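Local coordinates for protein heme oxygenase (Chlamydomonas reinhardtii, PDB 4RAJ) that probably catalyses the oxygen-dependent breakdown of heme to biliverdin, as heme oxygenases do, and is seen here in its heme-free state, at residues G98-D102 against G173-F177; L67-L71 against L140-V144; K84-L89 against A190-F195; G92-A96 against H148-A152; Y62-L67 against Y125-L129. All coordinates share one frame. Numbering follows the deposited sequence.

From the N terminus, helix 50-76 takes part in two contacts that share L67: contact 5 closes a loop onto helix 120-135, and contact 2, a turn further on, reaches helix 140-151, so the two cross. Contact 3 then closes the longest loop, from residues 84-89 to helix 184-200; it crosses contacts 2 and 5 and encloses contacts 1 and 4. Contact 4 sets the loop 92-96 against the C-terminal end of helix 140-151, and contact 1 joins helix 96-107 to the loop 173-177; these two cross and touch. Contacts 2, 4 and 5 tie helices 50-76 and 140-151 to each other, to helix 120-135 and to the loop 92-96; contacts 1 and 3 fasten the loop 173-177 and helix 184-200.

Contact 1: G98-D102 against G173-F177; sequences GFKQD and GTAAF
The carboxylate of D102 grips two successive backbone amides: A175 N donates to D102 OD1 at 2.8 Å and A176 N to D102 OD2 at 2.8 Å. This two-pronged carboxylate-to-backbone interaction fastens the loop after helix 155-165 onto helix 96-107 of the all-helical heme oxygenase fold. An aspartate suits the place: it is short, buried and held in the m rotamer (chi1 -76°), with both oxygens turned to the loop. Two waters complete its shell, one linking D102 OD2 (2.8 Å) to G173 O (2.6 Å), the other D102 OD1 (2.8 Å) to G173 N (2.8 Å).

Residues 98-102 are regular helix, D102 N bonding to G98 O at 3.1 Å. G173 takes a positive phi (96/-12), comfortable for glycine; T174 follows at -131/34, then A175 and A176 near -60/-30, and F177 N returns to T174 O at 2.9 Å, closing a turn. The register pairs G98 with A176 (CA to CA 4.1 Å) and D102 with G173 (5.3 Å). Such closeness needs glycine at 98, since a CB there would clash with A175 O; G98 CA instead makes a CA-H...O contact with A175 O at 3.5 Å.

Farther out, Q101 OE1 lies 3.6 Å from A175 CB. F99, whose ring also meets F64, offers a face to the small A176: the methyl carbon CB stands 3.7 Å from the F99 ring centroid, 5° off its normal, a CH-pi contact.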
# COMPACT_ATOMS: atom_id res chain seq x y z
N GLY A 98 2.12 11.23 1.77
CA GLY A 98 1.34 11.18 3.00
C GLY A 98 2.03 10.39 4.12
O GLY A 98 2.06 10.83 5.29
N PHE A 99 2.59 9.24 3.79
CA PHE A 99 3.35 8.47 4.78
C PHE A 99 4.55 9.26 5.28
O PHE A 99 4.84 9.29 6.47
CB PHE A 99 3.85 7.14 4.20
CG PHE A 99 2.84 6.02 4.29
CD1 PHE A 99 1.91 5.84 3.28
CD2 PHE A 99 2.85 5.14 5.37
CE1 PHE A 99 0.99 4.82 3.35
CE2 PHE A 99 1.94 4.12 5.45
CZ PHE A 99 1.01 3.95 4.43
N LYS A 100 5.26 9.91 4.37
CA LYS A 100 6.44 10.65 4.78
C LYS A 100 6.05 11.80 5.71
O LYS A 100 6.72 12.05 6.70
CB LYS A 100 7.21 11.19 3.57
CG LYS A 100 8.64 11.58 3.91
CD LYS A 100 9.30 12.38 2.80
CE LYS A 100 10.81 12.42 3.01
NZ LYS A 100 11.46 13.40 2.09
N GLN A 101 4.95 12.49 5.41
CA GLN A 101 4.47 13.55 6.28
C GLN A 101 4.20 13.05 7.70
O GLN A 101 4.58 13.69 8.68
CB GLN A 101 3.19 14.19 5.70
CG GLN A 101 3.48 15.14 4.56
CD GLN A 101 2.22 15.49 3.78
OE1 GLN A 101 1.17 15.74 4.36
NE2 GLN A 101 2.33 15.50 2.45
N ASP A 102 3.52 11.91 7.80
CA ASP A 102 3.21 11.34 9.11
C ASP A 102 4.48 10.93 9.86
O ASP A 102 4.63 11.23 11.05
CB ASP A 102 2.29 10.13 8.96
CG ASP A 102 0.87 10.53 8.66
OD1 ASP A 102 0.54 11.74 8.78
OD2 ASP A 102 0.07 9.62 8.32
N GLY A 173 -1.25 14.23 11.23
CA GLY A 173 -1.04 12.92 11.85
C GLY A 173 -1.65 11.72 11.16
O GLY A 173 -1.32 10.58 11.52
N THR A 174 -2.52 11.94 10.18
CA THR A 174 -3.06 10.81 9.42
C THR A 174 -2.97 11.04 7.92
O THR A 174 -3.85 10.60 7.17
CB THR A 174 -4.54 10.50 9.80
OG1 THR A 174 -5.39 11.60 9.42
CG2 THR A 174 -4.67 10.23 11.31
N ALA A 175 -1.92 11.73 7.48
CA ALA A 175 -1.78 12.07 6.07
C ALA A 175 -1.64 10.82 5.19
O ALA A 175 -2.03 10.83 4.02
CB ALA A 175 -0.60 13.01 5.85
N ALA A 176 -1.12 9.74 5.76
CA ALA A 176 -1.01 8.46 5.06
C ALA A 176 -2.38 7.96 4.60
O ALA A 176 -2.49 7.26 3.60
CB ALA A 176 -0.35 7.41 5.95
N PHE A 177 -3.41 8.33 5.37
CA PHE A 177 -4.78 7.86 5.14
C PHE A 177 -5.74 8.96 4.67
O PHE A 177 -6.95 8.73 4.58
CB PHE A 177 -5.31 7.24 6.44
CG PHE A 177 -4.39 6.19 7.02
CD1 PHE A 177 -4.29 4.95 6.43
CD2 PHE A 177 -3.62 6.47 8.14
CE1 PHE A 177 -3.44 3.99 6.96
CE2 PHE A 177 -2.77 5.51 8.67
CZ PHE A 177 -2.68 4.28 8.09
O HOH W 1 -0.92 8.17 10.51
O HOH W 2 0.86 14.41 9.36

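Contact 2: L67-L71 against L140-V144; sequences LEAAL and LLAHV
L67 opens the first segment, a regular helical turn in which L71 N bonds to L67 O at 3.0 Å. Its side chain (chi1 t, chi2 p) leaves the helix sideways and then bends across the gap, bringing L67 CD2 to 3.9 Å from H143 O, L67 CD1 to 4.0 Å from H143 CB, and L67 CD1 to 4.1 Å from L140 CD2. E68, on the averted side, sends its carboxylate to R95 N, A96 N and H148 NE2.

The partner, 140-144, is a helical turn of helix 140-151, V144 N bonding to L140 O at 2.9 Å. The two segments run roughly antiparallel, at 140° (signed crossing angle -140°), with axes 10.6 Å apart at closest approach: a buried helix-helix packing inside the heme oxygenase bundle, spaced by leucines and without any hydrogen bond between the segments.

A70 points at the other helix, and its methyl is small enough to let a leucine lie alongside: A70 CB is 3.7 Å from L140 CD1. L140 (chi1 m, chi2 t) thus enters the hollow framed by L67, A70 and L71. H143 also starts toward helix 50-76, but its ring turns off to hydrogen-bond E213 and Y125. L71, in the same m, t rotamer as L140, closes the interface: its CA is 7.0 Å from that of L140, L71 CD2 touches L140 CB at 3.7 Å, and L71 CD1 meets V144 CG2 at 3.6 Å.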
# COMPACT_ATOMS: atom_id res chain seq x y z
N LEU A 67 6.80 1.09 -4.86
CA LEU A 67 5.71 0.88 -5.81
C LEU A 67 5.49 2.11 -6.70
O LEU A 67 5.35 2.02 -7.93
CB LEU A 67 4.43 0.52 -5.06
CG LEU A 67 3.12 0.28 -5.81
CD1 LEU A 67 3.33 -0.64 -7.00
CD2 LEU A 67 2.12 -0.33 -4.85
N GLU A 68 5.47 3.28 -6.08
CA GLU A 68 5.16 4.48 -6.84
C GLU A 68 6.34 4.91 -7.73
O GLU A 68 6.13 5.46 -8.81
CB GLU A 68 4.72 5.60 -5.87
CG GLU A 68 3.28 5.33 -5.39
CD GLU A 68 2.87 6.07 -4.13
OE1 GLU A 68 3.49 7.09 -3.79
OE2 GLU A 68 1.89 5.62 -3.48
N ALA A 69 7.57 4.62 -7.30
CA ALA A 69 8.73 4.89 -8.15
C ALA A 69 8.72 3.98 -9.38
O ALA A 69 9.05 4.41 -10.49
CB ALA A 69 10.01 4.71 -7.37
N ALA A 70 8.33 2.73 -9.18
CA ALA A 70 8.27 1.76 -10.27
C ALA A 70 7.19 2.18 -11.27
O ALA A 70 7.41 2.13 -12.48
CB ALA A 70 7.99 0.36 -9.73
N LEU A 71 6.03 2.59 -10.75
CA LEU A 71 4.95 3.07 -11.61
C LEU A 71 5.36 4.32 -12.38
O LEU A 71 5.05 4.46 -13.57
CB LEU A 71 3.70 3.38 -10.79
CG LEU A 71 2.94 2.20 -10.18
CD1 LEU A 71 2.03 2.69 -9.05
CD2 LEU A 71 2.14 1.48 -11.25
N LEU A 140 2.48 -4.38 -11.93
CA LEU A 140 2.42 -3.37 -10.87
C LEU A 140 0.98 -2.99 -10.54
O LEU A 140 0.66 -2.60 -9.40
CB LEU A 140 3.20 -2.11 -11.29
CG LEU A 140 4.73 -2.22 -11.38
CD1 LEU A 140 5.34 -0.92 -11.97
CD2 LEU A 140 5.30 -2.54 -10.00
N LEU A 141 0.09 -3.11 -11.52
CA LEU A 141 -1.30 -2.70 -11.32
C LEU A 141 -2.02 -3.62 -10.35
O LEU A 141 -2.96 -3.19 -9.67
CB LEU A 141 -2.04 -2.63 -12.67
CG LEU A 141 -1.56 -1.59 -13.69
CD1 LEU A 141 -2.20 -1.84 -15.05
CD2 LEU A 141 -1.85 -0.16 -13.24
N ALA A 142 -1.57 -4.87 -10.25
CA ALA A 142 -2.09 -5.80 -9.27
C ALA A 142 -1.69 -5.36 -7.88
O ALA A 142 -2.44 -5.55 -6.92
CB ALA A 142 -1.60 -7.23 -9.54
N HIS A 143 -0.50 -4.77 -7.75
CA HIS A 143 -0.08 -4.29 -6.45
C HIS A 143 -0.74 -2.97 -6.06
O HIS A 143 -0.96 -2.72 -4.87
CB HIS A 143 1.44 -4.15 -6.36
CG HIS A 143 2.16 -5.45 -6.49
ND1 HIS A 143 3.13 -5.84 -5.59
CD2 HIS A 143 2.18 -6.37 -7.48
CE1 HIS A 143 3.61 -7.02 -5.95
NE2 HIS A 143 3.07 -7.35 -7.10
N VAL A 144 -1.06 -2.15 -7.05
CA VAL A 144 -1.89 -0.98 -6.80
C VAL A 144 -3.25 -1.43 -6.28
O VAL A 144 -3.77 -0.87 -5.31
CB VAL A 144 -2.09 -0.15 -8.08
CG1 VAL A 144 -3.11 0.98 -7.84
CG2 VAL A 144 -0.76 0.41 -8.55

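Contact 3: K84-L89 against A190-F195; sequences KFKDVL and AFKKQF
Q194, with chi1 and chi2 both t, extends from its helix so that its amide meets the backbone just ahead of helix 86-89: Q194 NE2 donates a very short hydrogen bond (2.5 Å) to K84 O, while Q194 OE1 accepts from a water at 2.8 Å that in turn accepts from V88 N at 3.1 Å. Glutamine suits both tasks, having a donor and an acceptor at one end. F85 (phi/psi -101/3, chi1 -73°, m) swings its ring beneath that chain, Q194 CG lying 3.9 Å from the F85 ring centroid over its face, a CH-pi contact. The short helix 86-89 is thereby docked on helix 184-200 in the all-helical heme oxygenase fold, with CA atoms of V88 and F191 only 5.9 Å apart. F191 (chi1 t) reaches inward: F191 CE2 is 3.6 Å from F85 CD2, the planes oblique at 49°. V88, a compact branched residue (chi1 m), divides its methyls, V88 CG2 going to F191 CD2 (3.8 Å) and V88 CG1 to A190 CB (4.1 Å).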
# COMPACT_ATOMS: atom_id res chain seq x y z
N LYS A 84 -2.32 3.75 -19.56
CA LYS A 84 -3.77 3.78 -19.65
C LYS A 84 -4.39 4.19 -18.32
O LYS A 84 -5.51 4.69 -18.28
CB LYS A 84 -4.32 2.43 -20.10
CG LYS A 84 -4.01 2.11 -21.55
CD LYS A 84 -4.56 0.74 -21.95
CE LYS A 84 -4.34 0.47 -23.44
NZ LYS A 84 -5.12 1.40 -24.29
N PHE A 85 -3.64 3.99 -17.23
CA PHE A 85 -4.13 4.23 -15.88
C PHE A 85 -3.63 5.56 -15.29
O PHE A 85 -3.90 5.86 -14.14
CB PHE A 85 -3.71 3.08 -14.94
CG PHE A 85 -4.46 1.80 -15.16
CD1 PHE A 85 -4.20 1.00 -16.27
CD2 PHE A 85 -5.45 1.40 -14.27
CE1 PHE A 85 -4.91 -0.18 -16.49
CE2 PHE A 85 -6.15 0.22 -14.47
CZ PHE A 85 -5.88 -0.58 -15.59
N LYS A 86 -2.90 6.32 -16.09
CA LYS A 86 -2.29 7.57 -15.60
C LYS A 86 -3.27 8.46 -14.83
O LYS A 86 -2.94 8.94 -13.74
CB LYS A 86 -1.69 8.36 -16.77
CG LYS A 86 -1.12 9.71 -16.37
CD LYS A 86 0.08 10.07 -17.23
CE LYS A 86 0.61 11.45 -16.92
NZ LYS A 86 1.89 11.71 -17.63
N ASP A 87 -4.47 8.68 -15.36
CA ASP A 87 -5.41 9.58 -14.68
C ASP A 87 -5.86 9.05 -13.30
O ASP A 87 -5.97 9.83 -12.35
CB ASP A 87 -6.63 9.84 -15.56
CG ASP A 87 -6.30 10.66 -16.80
OD1 ASP A 87 -5.23 11.32 -16.82
OD2 ASP A 87 -7.10 10.64 -17.75
N VAL A 88 -6.07 7.74 -13.18
CA VAL A 88 -6.53 7.18 -11.91
C VAL A 88 -5.36 7.01 -10.92
O VAL A 88 -5.55 7.06 -9.71
CB VAL A 88 -7.27 5.82 -12.11
CG1 VAL A 88 -8.53 6.01 -12.96
CG2 VAL A 88 -6.37 4.77 -12.74
N LEU A 89 -4.15 6.87 -11.45
CA LEU A 89 -2.97 6.73 -10.59
C LEU A 89 -2.47 8.07 -10.04
O LEU A 89 -2.10 8.17 -8.87
CB LEU A 89 -1.82 6.06 -11.35
CG LEU A 89 -1.97 4.59 -11.71
CD1 LEU A 89 -0.82 4.15 -12.62
CD2 LEU A 89 -2.00 3.75 -10.45
N ALA A 190 -13.08 4.22 -9.47
CA ALA A 190 -12.54 4.52 -10.80
C ALA A 190 -11.43 3.54 -11.18
O ALA A 190 -11.35 3.08 -12.32
CB ALA A 190 -12.03 5.95 -10.86
N PHE A 191 -10.54 3.25 -10.24
CA PHE A 191 -9.48 2.30 -10.51
C PHE A 191 -10.06 0.91 -10.75
O PHE A 191 -9.65 0.22 -11.67
CB PHE A 191 -8.46 2.25 -9.38
CG PHE A 191 -7.32 1.32 -9.67
CD1 PHE A 191 -7.38 -0.03 -9.33
CD2 PHE A 191 -6.20 1.78 -10.37
CE1 PHE A 191 -6.34 -0.90 -9.64
CE2 PHE A 191 -5.16 0.91 -10.69
CZ PHE A 191 -5.23 -0.43 -10.31
N LYS A 192 -11.00 0.50 -9.90
CA LYS A 192 -11.61 -0.82 -10.05
C LYS A 192 -12.25 -1.00 -11.42
O LYS A 192 -12.06 -2.01 -12.07
CB LYS A 192 -12.68 -1.06 -8.99
CG LYS A 192 -12.19 -1.60 -7.69
CD LYS A 192 -13.31 -2.42 -7.09
CE LYS A 192 -12.93 -2.98 -5.75
NZ LYS A 192 -13.38 -2.05 -4.68
N LYS A 193 -13.03 -0.01 -11.83
CA LYS A 193 -13.73 -0.07 -13.11
C LYS A 193 -12.75 -0.23 -14.27
O LYS A 193 -12.93 -1.09 -15.13
CB LYS A 193 -14.58 1.19 -13.31
CG LYS A 193 -15.33 1.24 -14.62
CD LYS A 193 -16.58 2.11 -14.49
CE LYS A 193 -17.25 2.32 -15.83
NZ LYS A 193 -16.33 3.04 -16.75
N GLN A 194 -11.70 0.59 -14.27
CA GLN A 194 -10.71 0.49 -15.33
C GLN A 194 -9.89 -0.80 -15.24
O GLN A 194 -9.58 -1.40 -16.26
CB GLN A 194 -9.77 1.68 -15.32
CG GLN A 194 -8.76 1.64 -16.46
CD GLN A 194 -8.06 2.96 -16.67
OE1 GLN A 194 -8.16 3.87 -15.85
NE2 GLN A 194 -7.34 3.07 -17.78
N PHE A 195 -9.53 -1.20 -14.02
CA PHE A 195 -8.77 -2.44 -13.82
C PHE A 195 -9.53 -3.64 -14.38
O PHE A 195 -8.95 -4.52 -15.01
CB PHE A 195 -8.46 -2.64 -12.33
CG PHE A 195 -7.48 -3.75 -12.04
CD1 PHE A 195 -6.18 -3.70 -12.51
CD2 PHE A 195 -7.86 -4.83 -11.26
CE1 PHE A 195 -5.27 -4.71 -12.23
CE2 PHE A 195 -6.95 -5.84 -10.98
CZ PHE A 195 -5.66 -5.78 -11.46
O HOH W 3 -6.92 6.41 -15.79

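Contact 4: G92-A96 against H148-A152; sequences GLYRA and HLAMA
Polar links between these segments run through water: one molecule donates to both L93 O and H148 O, each at 2.8 Å. R95 organises its own loop instead. With chi1 and chi2 both m and chi3 p, its side chain folds back so that R95 NH2 donates to G92 O at 3.0 Å and R95 NE to L93 O at 3.2 Å; R95 NH1 goes on to D178 O and A176 O. G92 has phi/psi 130/-10, where a CB would jam against the preceding carbonyl O, so glycine suits the place.

Van der Waals packing centres on H148 (chi1 m); H148 CA lies 6.5 Å from L93 CA. H148 CD2 sits 3.3 Å from L93 O, near the plane of the imidazole, and 4.1 Å from R95 CG. L93 CD2 meets L149 CD1 at 4.2 Å, and the aliphatic part of the arginine serves as apolar surface, R95 CD lying 4.0 Å from M151 CB.

Helix 140-151, followed by a glycine-rich sequence, is consistent with the first part of the family's distal heme helix; A150 lines the pocket holding a polyether, probably from the crystallisation liquor. Behind the contact, helix 50-76 supplies E68, bonded to H148 NE2 and to R95 N, and helix 184-200 packs L187 on L93 and F191 on L149.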
# COMPACT_ATOMS: atom_id res chain seq x y z
N GLY A 92 -4.50 11.30 -6.99
CA GLY A 92 -4.70 11.26 -5.55
C GLY A 92 -4.48 9.90 -4.89
O GLY A 92 -4.46 9.80 -3.67
N LEU A 93 -4.33 8.85 -5.69
CA LEU A 93 -4.15 7.53 -5.12
C LEU A 93 -2.84 7.39 -4.36
O LEU A 93 -2.78 6.65 -3.37
CB LEU A 93 -4.19 6.45 -6.20
CG LEU A 93 -5.42 5.58 -6.45
CD1 LEU A 93 -5.02 4.40 -7.32
CD2 LEU A 93 -6.09 5.11 -5.18
N TYR A 94 -1.79 8.05 -4.85
CA TYR A 94 -0.44 7.87 -4.31
C TYR A 94 -0.37 8.22 -2.82
O TYR A 94 -1.00 9.19 -2.38
CB TYR A 94 0.57 8.72 -5.08
CG TYR A 94 1.09 8.11 -6.38
CD1 TYR A 94 0.38 7.12 -7.05
CD2 TYR A 94 2.30 8.53 -6.92
CE1 TYR A 94 0.87 6.57 -8.25
CE2 TYR A 94 2.79 7.99 -8.10
CZ TYR A 94 2.07 7.02 -8.77
OH TYR A 94 2.58 6.49 -9.95
N ARG A 95 0.42 7.44 -2.08
CA ARG A 95 0.48 7.48 -0.63
C ARG A 95 1.85 7.87 -0.05
O ARG A 95 1.92 8.25 1.11
CB ARG A 95 0.11 6.10 -0.03
CG ARG A 95 -1.31 5.62 -0.28
CD ARG A 95 -2.33 6.52 0.47
NE ARG A 95 -2.75 7.65 -0.36
CZ ARG A 95 -3.37 8.73 0.11
NH1 ARG A 95 -3.64 8.84 1.41
NH2 ARG A 95 -3.72 9.72 -0.72
N ALA A 96 2.93 7.72 -0.81
CA ALA A 96 4.27 7.90 -0.18
C ALA A 96 4.45 9.31 0.44
O ALA A 96 5.00 9.44 1.54
CB ALA A 96 5.39 7.60 -1.18
N HIS A 148 -2.94 0.23 -2.71
CA HIS A 148 -3.51 1.57 -2.71
C HIS A 148 -4.99 1.58 -2.38
O HIS A 148 -5.48 2.51 -1.76
CB HIS A 148 -3.29 2.24 -4.05
CG HIS A 148 -1.88 2.67 -4.27
ND1 HIS A 148 -0.92 1.83 -4.80
CD2 HIS A 148 -1.26 3.84 -4.02
CE1 HIS A 148 0.23 2.48 -4.87
NE2 HIS A 148 0.05 3.70 -4.40
N LEU A 149 -5.70 0.54 -2.79
CA LEU A 149 -7.15 0.55 -2.60
C LEU A 149 -7.50 0.20 -1.15
O LEU A 149 -8.51 0.67 -0.61
CB LEU A 149 -7.82 -0.40 -3.59
CG LEU A 149 -8.30 0.27 -4.89
CD1 LEU A 149 -7.19 1.05 -5.59
CD2 LEU A 149 -8.93 -0.72 -5.86
N ALA A 150 -6.64 -0.57 -0.49
CA ALA A 150 -6.84 -0.86 0.93
C ALA A 150 -6.63 0.39 1.78
O ALA A 150 -7.36 0.61 2.75
CB ALA A 150 -5.91 -1.98 1.38
N MET A 151 -5.65 1.23 1.41
CA MET A 151 -5.43 2.49 2.13
C MET A 151 -6.67 3.38 2.07
O MET A 151 -6.99 4.09 3.04
CB MET A 151 -4.22 3.22 1.56
CG MET A 151 -2.93 2.42 1.76
SD MET A 151 -2.50 2.35 3.52
CE MET A 151 -2.35 4.11 3.79
N ALA A 152 -7.34 3.35 0.92
CA ALA A 152 -8.54 4.15 0.67
C ALA A 152 -9.76 3.57 1.38
O ALA A 152 -10.81 4.22 1.48
CB ALA A 152 -8.80 4.26 -0.83
O HOH W 4 -4.61 5.14 -1.89

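Contact 5: Y62-L67 against Y125-L129; sequences YVFVAL and YEAHL
L129 is the principal bump. In the m, t rotamer its CD1 drops into a hollow on helix 50-76, with A66 CB at 3.8 Å, L67 N at 3.8 Å and V63 O at 4.0 Å from L129 CD1. The hollow exists because A66 carries only a methyl, which also allows the CA atoms of A66 and E126 to approach to 5.7 Å. The helical segments run nearly parallel, 14° apart, with axes 9.2 Å from each other at closest approach. A turn earlier, V63 (chi1 t) knocks against the ring of Y125, V63 CG1 to Y125 CE2 being 3.6 Å, while Y125 OH bonds to H143. On the other flank the E126 arm lies over A66, with E126 CG 4.1 Å from A66 CB. Its OE2 forms a salt bridge with K118, and a water donates to E126 OE2 (2.6 Å) and Y62 O (2.9 Å). This part of the heme oxygenase bundle therefore joins its two helices by apolar fit within and by a hydrated, charged margin at the surface.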
# COMPACT_ATOMS: atom_id res chain seq x y z
N TYR A 62 8.28 2.99 2.88
CA TYR A 62 9.19 2.43 1.89
C TYR A 62 8.49 1.56 0.86
O TYR A 62 8.89 1.54 -0.31
CB TYR A 62 10.30 1.63 2.57
CG TYR A 62 11.27 2.54 3.31
CD1 TYR A 62 11.94 3.56 2.64
CD2 TYR A 62 11.52 2.37 4.67
CE1 TYR A 62 12.83 4.39 3.32
CE2 TYR A 62 12.40 3.19 5.35
CZ TYR A 62 13.06 4.20 4.67
OH TYR A 62 13.94 5.01 5.36
N VAL A 63 7.48 0.81 1.29
CA VAL A 63 6.71 0.01 0.32
C VAL A 63 6.10 0.94 -0.73
O VAL A 63 6.26 0.74 -1.95
CB VAL A 63 5.59 -0.81 0.98
CG1 VAL A 63 4.66 -1.42 -0.10
CG2 VAL A 63 6.19 -1.91 1.88
N PHE A 64 5.42 1.98 -0.28
CA PHE A 64 4.81 2.88 -1.26
C PHE A 64 5.83 3.70 -2.05
O PHE A 64 5.58 3.99 -3.22
CB PHE A 64 3.77 3.79 -0.58
CG PHE A 64 2.49 3.07 -0.29
CD1 PHE A 64 1.58 2.83 -1.30
CD2 PHE A 64 2.22 2.58 0.97
CE1 PHE A 64 0.40 2.13 -1.05
CE2 PHE A 64 1.04 1.87 1.23
CZ PHE A 64 0.13 1.65 0.22
N VAL A 65 6.96 4.08 -1.46
CA VAL A 65 8.00 4.74 -2.25
C VAL A 65 8.40 3.83 -3.43
O VAL A 65 8.50 4.28 -4.57
CB VAL A 65 9.25 5.07 -1.41
CG1 VAL A 65 10.46 5.31 -2.31
CG2 VAL A 65 8.99 6.28 -0.52
N ALA A 66 8.58 2.54 -3.13
CA ALA A 66 9.07 1.58 -4.13
C ALA A 66 8.04 1.37 -5.24
O ALA A 66 8.39 1.43 -6.43
CB ALA A 66 9.40 0.25 -3.46
N LEU A 67 6.80 1.09 -4.86
CA LEU A 67 5.71 0.88 -5.81
C LEU A 67 5.49 2.11 -6.70
O LEU A 67 5.35 2.02 -7.93
CB LEU A 67 4.43 0.52 -5.06
CG LEU A 67 3.12 0.28 -5.81
CD1 LEU A 67 3.33 -0.64 -7.00
CD2 LEU A 67 2.12 -0.33 -4.85
N TYR A 125 10.72 -7.13 -1.01
CA TYR A 125 9.56 -6.57 -1.71
C TYR A 125 10.01 -5.40 -2.57
O TYR A 125 9.58 -5.27 -3.72
CB TYR A 125 8.47 -6.14 -0.72
CG TYR A 125 7.10 -5.86 -1.33
CD1 TYR A 125 6.77 -6.30 -2.61
CD2 TYR A 125 6.15 -5.16 -0.62
CE1 TYR A 125 5.51 -6.04 -3.17
CE2 TYR A 125 4.90 -4.88 -1.16
CZ TYR A 125 4.58 -5.33 -2.43
OH TYR A 125 3.33 -5.04 -2.93
N GLU A 126 10.87 -4.54 -2.02
CA GLU A 126 11.43 -3.43 -2.79
C GLU A 126 12.09 -3.91 -4.09
O GLU A 126 11.92 -3.32 -5.15
CB GLU A 126 12.45 -2.66 -1.96
CG GLU A 126 11.85 -1.81 -0.84
CD GLU A 126 12.94 -1.14 -0.03
OE1 GLU A 126 14.00 -1.78 0.18
OE2 GLU A 126 12.76 0.03 0.37
N ALA A 127 12.86 -4.99 -3.98
CA ALA A 127 13.56 -5.57 -5.12
C ALA A 127 12.58 -6.13 -6.13
O ALA A 127 12.74 -5.94 -7.34
CB ALA A 127 14.52 -6.65 -4.65
N HIS A 128 11.54 -6.79 -5.63
CA HIS A 128 10.52 -7.38 -6.48
C HIS A 128 9.78 -6.31 -7.28
O HIS A 128 9.55 -6.46 -8.48
CB HIS A 128 9.53 -8.19 -5.66
CG HIS A 128 8.48 -8.86 -6.48
ND1 HIS A 128 8.77 -9.81 -7.44
CD2 HIS A 128 7.13 -8.70 -6.51
CE1 HIS A 128 7.66 -10.22 -8.01
NE2 HIS A 128 6.65 -9.56 -7.47
N LEU A 129 9.39 -5.23 -6.61
CA LEU A 129 8.69 -4.14 -7.28
C LEU A 129 9.55 -3.48 -8.35
O LEU A 129 9.08 -3.18 -9.45
CB LEU A 129 8.25 -3.09 -6.25
CG LEU A 129 7.14 -3.57 -5.31
CD1 LEU A 129 6.92 -2.60 -4.14
CD2 LEU A 129 5.85 -3.76 -6.08
O HOH W 5 11.67 2.00 -0.92